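Local coordinates for protein mini spindles (Drosophila melanogaster, PDB 5VJC), which probably binds tubulin through its TOG domains and so promotes microtubule dynamics and the formation of the mitotic spindle, at residues A[37-42]-A[96-101]; A[121-126]-A[163-168]; A[235-240]-A[246-251]. One frame throughout, in Å; residues are numbered along the deposited sequence.

Contact 1: residues A[37-42]-A[96-101]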
# COMPACT_ATOMS: atom_id res chain seq x y z
N GLU A 37 7.12 10.03 -18.19
CA GLU A 37 8.42 10.33 -17.61
C GLU A 37 8.76 9.30 -16.54
O GLU A 37 9.93 8.99 -16.34
CB GLU A 37 8.47 11.75 -17.02
CG GLU A 37 7.50 12.01 -15.87
CD GLU A 37 6.19 12.66 -16.32
OE1 GLU A 37 5.79 12.48 -17.50
OE2 GLU A 37 5.57 13.36 -15.49
N PHE A 38 7.75 8.75 -15.87
CA PHE A 38 8.01 7.73 -14.86
C PHE A 38 8.31 6.39 -15.52
O PHE A 38 9.20 5.68 -15.11
CB PHE A 38 6.85 7.64 -13.87
CG PHE A 38 6.76 8.85 -12.97
CD1 PHE A 38 7.60 8.97 -11.87
CD2 PHE A 38 5.86 9.88 -13.24
CE1 PHE A 38 7.54 10.07 -11.06
CE2 PHE A 38 5.80 10.99 -12.42
CZ PHE A 38 6.65 11.09 -11.33
N THR A 39 7.59 6.07 -16.59
CA THR A 39 7.88 4.85 -17.32
C THR A 39 9.30 4.87 -17.92
O THR A 39 10.02 3.88 -17.87
CB THR A 39 6.81 4.63 -18.40
OG1 THR A 39 5.56 4.40 -17.75
CG2 THR A 39 7.14 3.44 -19.26
N GLU A 40 9.71 6.02 -18.45
CA GLU A 40 11.05 6.13 -19.06
C GLU A 40 12.16 6.06 -18.02
O GLU A 40 13.18 5.41 -18.23
CB GLU A 40 11.17 7.43 -19.87
CG GLU A 40 10.32 7.41 -21.14
CD GLU A 40 10.37 6.05 -21.84
OE1 GLU A 40 11.50 5.62 -22.19
OE2 GLU A 40 9.30 5.41 -22.00
N LEU A 41 11.97 6.74 -16.89
CA LEU A 41 12.92 6.62 -15.78
C LEU A 41 13.08 5.16 -15.32
O LEU A 41 14.19 4.65 -15.20
CB LEU A 41 12.46 7.48 -14.60
CG LEU A 41 13.17 7.21 -13.28
CD1 LEU A 41 14.63 7.64 -13.39
CD2 LEU A 41 12.47 7.95 -12.16
N LEU A 42 11.96 4.48 -15.06
CA LEU A 42 12.05 3.10 -14.59
C LEU A 42 12.74 2.19 -15.62
O LEU A 42 13.54 1.31 -15.27
CB LEU A 42 10.66 2.54 -14.26
CG LEU A 42 10.66 1.11 -13.71
CD1 LEU A 42 11.44 1.05 -12.39
CD2 LEU A 42 9.22 0.62 -13.52
N LEU A 96 5.33 -2.69 -10.34
CA LEU A 96 3.99 -3.09 -9.93
C LEU A 96 3.11 -1.87 -9.65
O LEU A 96 1.94 -1.88 -9.99
CB LEU A 96 4.06 -4.04 -8.72
CG LEU A 96 4.69 -5.36 -9.20
CD1 LEU A 96 5.28 -6.15 -8.06
CD2 LEU A 96 3.65 -6.19 -10.01
N THR A 97 3.68 -0.80 -9.10
CA THR A 97 2.88 0.40 -8.85
C THR A 97 2.32 0.95 -10.17
O THR A 97 1.21 1.51 -10.18
CB THR A 97 3.67 1.54 -8.13
OG1 THR A 97 4.68 2.09 -9.00
CG2 THR A 97 4.31 1.05 -6.80
N LEU A 98 3.04 0.79 -11.28
CA LEU A 98 2.47 1.18 -12.58
C LEU A 98 1.27 0.30 -12.95
O LEU A 98 0.26 0.80 -13.42
CB LEU A 98 3.53 1.12 -13.68
CG LEU A 98 4.72 2.04 -13.49
CD1 LEU A 98 5.73 1.74 -14.59
CD2 LEU A 98 4.30 3.53 -13.52
N ARG A 99 1.39 -1.00 -12.71
CA ARG A 99 0.32 -1.96 -12.96
C ARG A 99 -0.91 -1.76 -12.08
O ARG A 99 -2.00 -2.27 -12.38
CB ARG A 99 0.83 -3.39 -12.78
CG ARG A 99 1.75 -3.81 -13.91
CD ARG A 99 1.16 -3.29 -15.20
NE ARG A 99 2.10 -3.15 -16.30
CZ ARG A 99 3.20 -2.41 -16.28
NH1 ARG A 99 3.55 -1.76 -15.18
NH2 ARG A 99 3.98 -2.34 -17.36
N PHE A 100 -0.75 -1.03 -10.98
CA PHE A 100 -1.90 -0.74 -10.12
C PHE A 100 -2.85 0.26 -10.78
O PHE A 100 -4.01 0.34 -10.39
CB PHE A 100 -1.44 -0.22 -8.76
CG PHE A 100 -0.76 -1.27 -7.91
CD1 PHE A 100 -0.90 -2.61 -8.19
CD2 PHE A 100 0.04 -0.89 -6.85
CE1 PHE A 100 -0.27 -3.58 -7.40
CE2 PHE A 100 0.68 -1.85 -6.05
CZ PHE A 100 0.52 -3.19 -6.33
N TYR A 101 -2.37 1.01 -11.77
CA TYR A 101 -3.22 2.00 -12.44
C TYR A 101 -3.87 1.45 -13.71
O TYR A 101 -4.78 2.06 -14.26
CB TYR A 101 -2.41 3.25 -12.76
CG TYR A 101 -2.06 4.00 -11.50
CD1 TYR A 101 -0.91 3.67 -10.78
CD2 TYR A 101 -2.89 4.99 -11.00
CE1 TYR A 101 -0.58 4.33 -9.61
CE2 TYR A 101 -2.57 5.65 -9.83
CZ TYR A 101 -1.42 5.33 -9.15
OH TYR A 101 -1.10 5.99 -7.99
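Leu98 CD1 lies between Leu42 and Thr39, and the rest of the leucine side chain puts it there. CB leaves helix 89-99 toward helix 36-48. With chi1 at -61°, CG lies anti to the carbonyl carbon, and the extended second torsion (chi2 174°) carries CD1 outward between the two partners. That one methyl makes both close contacts: Leu98 CD1 is 3.8 Å from Leu42 CD2 and 4.1 Å from Thr39 OG1. The other methyl packs less closely, Leu98 CD2 staying 4.5 Å from Thr39 OG1 and 4.8 Å from Phe38 CB. The two leucines run antiparallel alongside one another and meet methyl to methyl, a purely apolar touch suited to a buried place. Thr39 sits nearer the surface, and its type fits: the hydroxyl only borders the leucine methyl, while the small side chain lets the helices come to 8.1 Å between the CA atoms of Thr39 and Leu98. The contact between these two segments is van der Waals packing. Around the pair, Leu98 also touches Pro34 in the loop leading into helix 36-48, and Thr39 touches Phe60. Leu42 extends the seam along helix 89-99 by packing on Leu91, Lys94 and Trp95, while Leu96 packs on helix 105-124 and Phe100 on helices 105-124 and 131-142.

Contact 2: residues A[121-126]-A[163-168]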
# COMPACT_ATOMS: atom_id res chain seq x y z
N VAL A 121 9.55 -13.67 1.55
CA VAL A 121 11.02 -13.73 1.44
C VAL A 121 11.69 -12.62 2.25
O VAL A 121 12.64 -12.88 3.01
CB VAL A 121 11.48 -13.65 -0.03
CG1 VAL A 121 13.00 -13.43 -0.14
CG2 VAL A 121 11.09 -14.94 -0.75
N LEU A 122 11.17 -11.40 2.16
CA LEU A 122 11.75 -10.29 2.92
C LEU A 122 11.66 -10.53 4.44
O LEU A 122 12.59 -10.25 5.20
CB LEU A 122 11.06 -8.98 2.56
CG LEU A 122 11.06 -8.61 1.07
CD1 LEU A 122 10.44 -7.23 0.85
CD2 LEU A 122 12.47 -8.69 0.48
N ILE A 123 10.52 -11.06 4.87
CA ILE A 123 10.33 -11.38 6.29
C ILE A 123 11.29 -12.48 6.73
O ILE A 123 11.95 -12.36 7.77
CB ILE A 123 8.88 -11.78 6.57
CG1 ILE A 123 7.96 -10.58 6.31
CG2 ILE A 123 8.75 -12.33 8.01
CD1 ILE A 123 6.49 -10.92 6.20
N ASP A 124 11.41 -13.52 5.91
CA ASP A 124 12.25 -14.68 6.22
C ASP A 124 13.73 -14.29 6.26
O ASP A 124 14.49 -14.79 7.10
CB ASP A 124 12.02 -15.79 5.19
CG ASP A 124 10.70 -16.51 5.40
OD1 ASP A 124 10.07 -16.30 6.44
OD2 ASP A 124 10.30 -17.30 4.51
N GLU A 125 14.12 -13.38 5.38
CA GLU A 125 15.49 -12.90 5.31
C GLU A 125 15.75 -11.72 6.25
O GLU A 125 16.85 -11.18 6.28
CB GLU A 125 15.83 -12.50 3.87
CG GLU A 125 15.71 -13.64 2.87
CD GLU A 125 16.82 -14.68 2.99
OE1 GLU A 125 17.84 -14.40 3.66
OE2 GLU A 125 16.67 -15.78 2.40
N GLU A 126 14.73 -11.32 7.01
CA GLU A 126 14.82 -10.19 7.93
C GLU A 126 15.26 -8.91 7.20
O GLU A 126 16.01 -8.09 7.73
CB GLU A 126 15.78 -10.50 9.10
CG GLU A 126 15.41 -11.78 9.83
CD GLU A 126 16.19 -11.97 11.12
OE1 GLU A 126 17.32 -12.49 11.04
OE2 GLU A 126 15.68 -11.59 12.20
N VAL A 163 3.69 -5.72 4.69
CA VAL A 163 4.53 -4.52 4.63
C VAL A 163 4.81 -3.96 6.02
O VAL A 163 5.95 -3.57 6.32
CB VAL A 163 3.88 -3.43 3.76
CG1 VAL A 163 4.69 -2.14 3.84
CG2 VAL A 163 3.79 -3.91 2.30
N ILE A 164 3.80 -3.95 6.89
CA ILE A 164 3.97 -3.36 8.21
C ILE A 164 4.95 -4.15 9.06
O ILE A 164 5.40 -3.65 10.07
CB ILE A 164 2.64 -3.25 9.00
CG1 ILE A 164 2.05 -4.65 9.21
CG2 ILE A 164 1.67 -2.35 8.28
CD1 ILE A 164 0.59 -4.63 9.64
N LEU A 165 5.29 -5.37 8.65
CA LEU A 165 6.28 -6.15 9.38
C LEU A 165 7.71 -5.76 8.97
O LEU A 165 8.65 -6.06 9.69
CB LEU A 165 6.06 -7.64 9.16
CG LEU A 165 4.64 -8.10 9.53
CD1 LEU A 165 4.40 -9.58 9.20
CD2 LEU A 165 4.37 -7.82 11.00
N VAL A 166 7.86 -5.09 7.83
CA VAL A 166 9.19 -4.75 7.33
C VAL A 166 9.36 -3.26 7.01
O VAL A 166 10.34 -2.87 6.38
CB VAL A 166 9.56 -5.55 6.06
CG1 VAL A 166 9.75 -7.04 6.38
CG2 VAL A 166 8.52 -5.32 4.92
N PHE A 167 8.43 -2.45 7.50
CA PHE A 167 8.39 -1.02 7.22
C PHE A 167 7.60 -0.39 8.38
O PHE A 167 6.68 -1.02 8.88
CB PHE A 167 7.73 -0.77 5.85
CG PHE A 167 7.77 0.66 5.41
CD1 PHE A 167 8.97 1.25 5.04
CD2 PHE A 167 6.61 1.41 5.34
CE1 PHE A 167 9.01 2.58 4.65
CE2 PHE A 167 6.65 2.74 4.94
CZ PHE A 167 7.85 3.32 4.59
N PRO A 168 7.97 0.83 8.82
CA PRO A 168 7.36 1.36 10.06
C PRO A 168 5.82 1.42 10.06
O PRO A 168 5.22 2.02 9.17
CB PRO A 168 7.96 2.76 10.17
CG PRO A 168 9.31 2.63 9.51
CD PRO A 168 9.02 1.75 8.32
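Ile123 meets Leu165 and Val166 near the C-terminal ends of helices 105-124 and 150-166. Along the second segment, Val163 comes first; it points away from residues 121-126 and packs on Phe119, further back in helix 105-124. Ile164 serves another neighbour, Val172 of helix 169-178. Leu165 is the first to cross: its CD1 lies 3.9 Å from Ile123 CD1, the two side chains running obliquely to one another. This is the outer margin of the contact, with Leu165 exposed and Ile123 partly so.

Val166 follows and lies deeper. Its CG1 stands anti to the carbonyl carbon (chi1 -68°) and comes to 4.0 Å from Ile123 CG1, the two side chains nearly perpendicular. The same methyl borders Leu122, with Val166 CG1 4.5 Å from Leu122 CB. A short beta-branched residue suits this spot, because the CA atoms of Ile123 and Val166 are 6.8 Å apart and a methyl held close to the backbone spans what remains. Val166 is also tied by backbone hydrogen bonding to Leu129, on which its side chain packs as well. Phe167 then turns its side chain to Val172, and Pro168 takes the N-cap position of helix 169-178.

Opposite, Glu126 has positive phi and closes helix 105-124 in a Schellman motif. Helices 105-124 and 150-166, with helix 131-142 between them in the chain, lie side by side with their C-terminal ends together; such lateral packing is consistent with the HEAT-repeat solenoid of a TOG domain.

Contact 3: residues A[235-240]-A[246-251]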
# COMPACT_ATOMS: atom_id res chain seq x y z
N VAL A 235 -15.46 3.38 18.04
CA VAL A 235 -15.79 2.44 19.10
C VAL A 235 -14.54 1.71 19.60
O VAL A 235 -14.31 1.59 20.80
CB VAL A 235 -16.84 1.40 18.63
CG1 VAL A 235 -16.85 0.18 19.55
CG2 VAL A 235 -18.22 2.03 18.55
N GLN A 236 -13.72 1.24 18.67
CA GLN A 236 -12.49 0.56 19.02
C GLN A 236 -11.58 1.52 19.76
O GLN A 236 -10.91 1.14 20.74
CB GLN A 236 -11.81 0.00 17.77
CG GLN A 236 -10.43 -0.55 18.00
CD GLN A 236 -10.43 -1.74 18.95
OE1 GLN A 236 -11.02 -2.78 18.66
NE2 GLN A 236 -9.78 -1.58 20.09
N VAL A 237 -11.56 2.77 19.31
CA VAL A 237 -10.79 3.78 20.03
C VAL A 237 -11.36 3.92 21.45
O VAL A 237 -10.61 4.09 22.41
CB VAL A 237 -10.79 5.14 19.30
CG1 VAL A 237 -10.13 6.19 20.14
CG2 VAL A 237 -10.07 5.03 17.96
N PHE A 238 -12.69 3.81 21.58
CA PHE A 238 -13.31 3.98 22.89
C PHE A 238 -12.88 2.88 23.88
O PHE A 238 -12.59 3.17 25.04
CB PHE A 238 -14.84 4.02 22.78
CG PHE A 238 -15.54 4.16 24.10
CD1 PHE A 238 -15.35 5.29 24.89
CD2 PHE A 238 -16.38 3.16 24.57
CE1 PHE A 238 -15.99 5.43 26.12
CE2 PHE A 238 -17.02 3.29 25.80
CZ PHE A 238 -16.82 4.43 26.57
N PHE A 239 -12.83 1.64 23.39
CA PHE A 239 -12.41 0.49 24.18
C PHE A 239 -10.99 0.60 24.72
O PHE A 239 -10.64 -0.04 25.71
CB PHE A 239 -12.52 -0.80 23.36
CG PHE A 239 -13.93 -1.21 23.04
CD1 PHE A 239 -14.98 -0.85 23.86
CD2 PHE A 239 -14.20 -1.98 21.92
CE1 PHE A 239 -16.28 -1.24 23.56
CE2 PHE A 239 -15.49 -2.37 21.61
CZ PHE A 239 -16.53 -2.01 22.43
N LEU A 240 -10.15 1.40 24.06
CA LEU A 240 -8.76 1.50 24.47
C LEU A 240 -8.49 2.80 25.21
O LEU A 240 -7.47 2.93 25.86
CB LEU A 240 -7.82 1.40 23.27
CG LEU A 240 -7.83 0.08 22.50
CD1 LEU A 240 -6.88 0.18 21.30
CD2 LEU A 240 -7.44 -1.09 23.42
N TYR A 246 -14.32 11.10 23.92
CA TYR A 246 -15.29 12.15 23.65
C TYR A 246 -14.64 13.52 23.51
O TYR A 246 -15.16 14.40 22.84
CB TYR A 246 -16.36 12.18 24.75
CG TYR A 246 -17.28 10.99 24.71
CD1 TYR A 246 -18.23 10.87 23.71
CD2 TYR A 246 -17.19 9.98 25.66
CE1 TYR A 246 -19.08 9.78 23.66
CE2 TYR A 246 -18.04 8.89 25.61
CZ TYR A 246 -18.98 8.79 24.61
OH TYR A 246 -19.83 7.70 24.55
N LYS A 247 -13.47 13.67 24.13
CA LYS A 247 -12.69 14.89 24.02
C LYS A 247 -11.84 14.87 22.74
O LYS A 247 -11.44 15.92 22.23
CB LYS A 247 -11.82 15.06 25.27
CG LYS A 247 -10.40 15.58 25.04
CD LYS A 247 -10.33 17.11 25.14
CE LYS A 247 -8.98 17.64 24.68
NZ LYS A 247 -8.96 19.12 24.46
N MET A 248 -11.60 13.67 22.22
CA MET A 248 -10.77 13.49 21.02
C MET A 248 -11.55 13.54 19.70
O MET A 248 -11.02 13.96 18.67
CB MET A 248 -10.00 12.16 21.10
CG MET A 248 -8.98 12.09 22.22
SD MET A 248 -7.85 10.68 22.09
CE MET A 248 -8.97 9.30 22.31
N ILE A 249 -12.81 13.11 19.71
CA ILE A 249 -13.59 13.05 18.47
C ILE A 249 -14.02 14.43 17.97
O ILE A 249 -14.70 14.54 16.95
CB ILE A 249 -14.86 12.18 18.61
CG1 ILE A 249 -15.69 12.60 19.83
CG2 ILE A 249 -14.50 10.70 18.67
CD1 ILE A 249 -16.99 11.83 19.97
N GLY A 250 -13.63 15.48 18.69
CA GLY A 250 -14.11 16.81 18.36
C GLY A 250 -15.54 17.00 18.83
O GLY A 250 -15.87 16.66 19.97
N HIS A 251 -16.40 17.52 17.96
CA HIS A 251 -17.78 17.81 18.33
C HIS A 251 -18.76 17.33 17.26
O HIS A 251 -18.69 17.79 16.12
CB HIS A 251 -17.94 19.32 18.57
CG HIS A 251 -16.70 19.98 19.11
ND1 HIS A 251 -15.65 20.37 18.30
CD2 HIS A 251 -16.34 20.30 20.37
CE1 HIS A 251 -14.71 20.92 19.04
NE2 HIS A 251 -15.10 20.89 20.31
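Val237 and Met248 form the buried half of this contact, Phe238 and Tyr246 its more open half. Met248 extends from its short helix toward helix 224-241 through an anti second torsion and then bends at its thioether (chi3 -65°), which brings the terminal methyl over to the valine: Met248 CE is 4.0 Å from Val237 CG1. The flexible, unbranched methionine suits a wide gap, since the CA atoms of Val237 and Met248 are 9.8 Å apart, and the compact valine receives its end. Ile199 and Met204 touch Val237 from helix 185-202 and the loop after it, while Val212 lies against Met248 from helix 209-217.

Such layers of helices packed one on the next are those of a HEAT-repeat solenoid, and in this TOG domain the short helix 245-248 leads from helix 224-241 to the last modelled helix, 254-264.

On the partly exposed side two rings meet through one carbon each, Phe238 CE1 lying 4.1 Å from Tyr246 CE2. Their planes are inclined at 62° and their centroids are 6.0 Å apart, a slanting approach with little overlap. With CG anti to the backbone N (chi1 179°), the Phe238 ring is carried toward Tyr246. Both rings also rest on Ile264, so an aliphatic side chain backs the aromatic pair. Tyrosine suits the margin because its ring packs while its hydroxyl makes a weak hydrogen bond with Asp261 of helix 254-264.

How the contacts relate
The three contacts follow one another along the chain without interleaving, and none touches another. Contacts 1 and 2 are the closer pair, about 23 Å between centres and about 9 Å between nearest atoms, linked through the consecutive helices 89-99 and 105-124. Contact 3 lies farther along, about 32 Å from contact 2 and about 40 Å from contact 1 between centres, across the chain's centre from contact 1. They therefore sample the elongated all-helical domain from its early helices to its late ones. Contacts 1 and 2 join helices separated by others in the chain, whereas contact 3 closes a short turn; all are mainly apolar, consistent with a solenoid scaffold by which such domains probably engage tubulin.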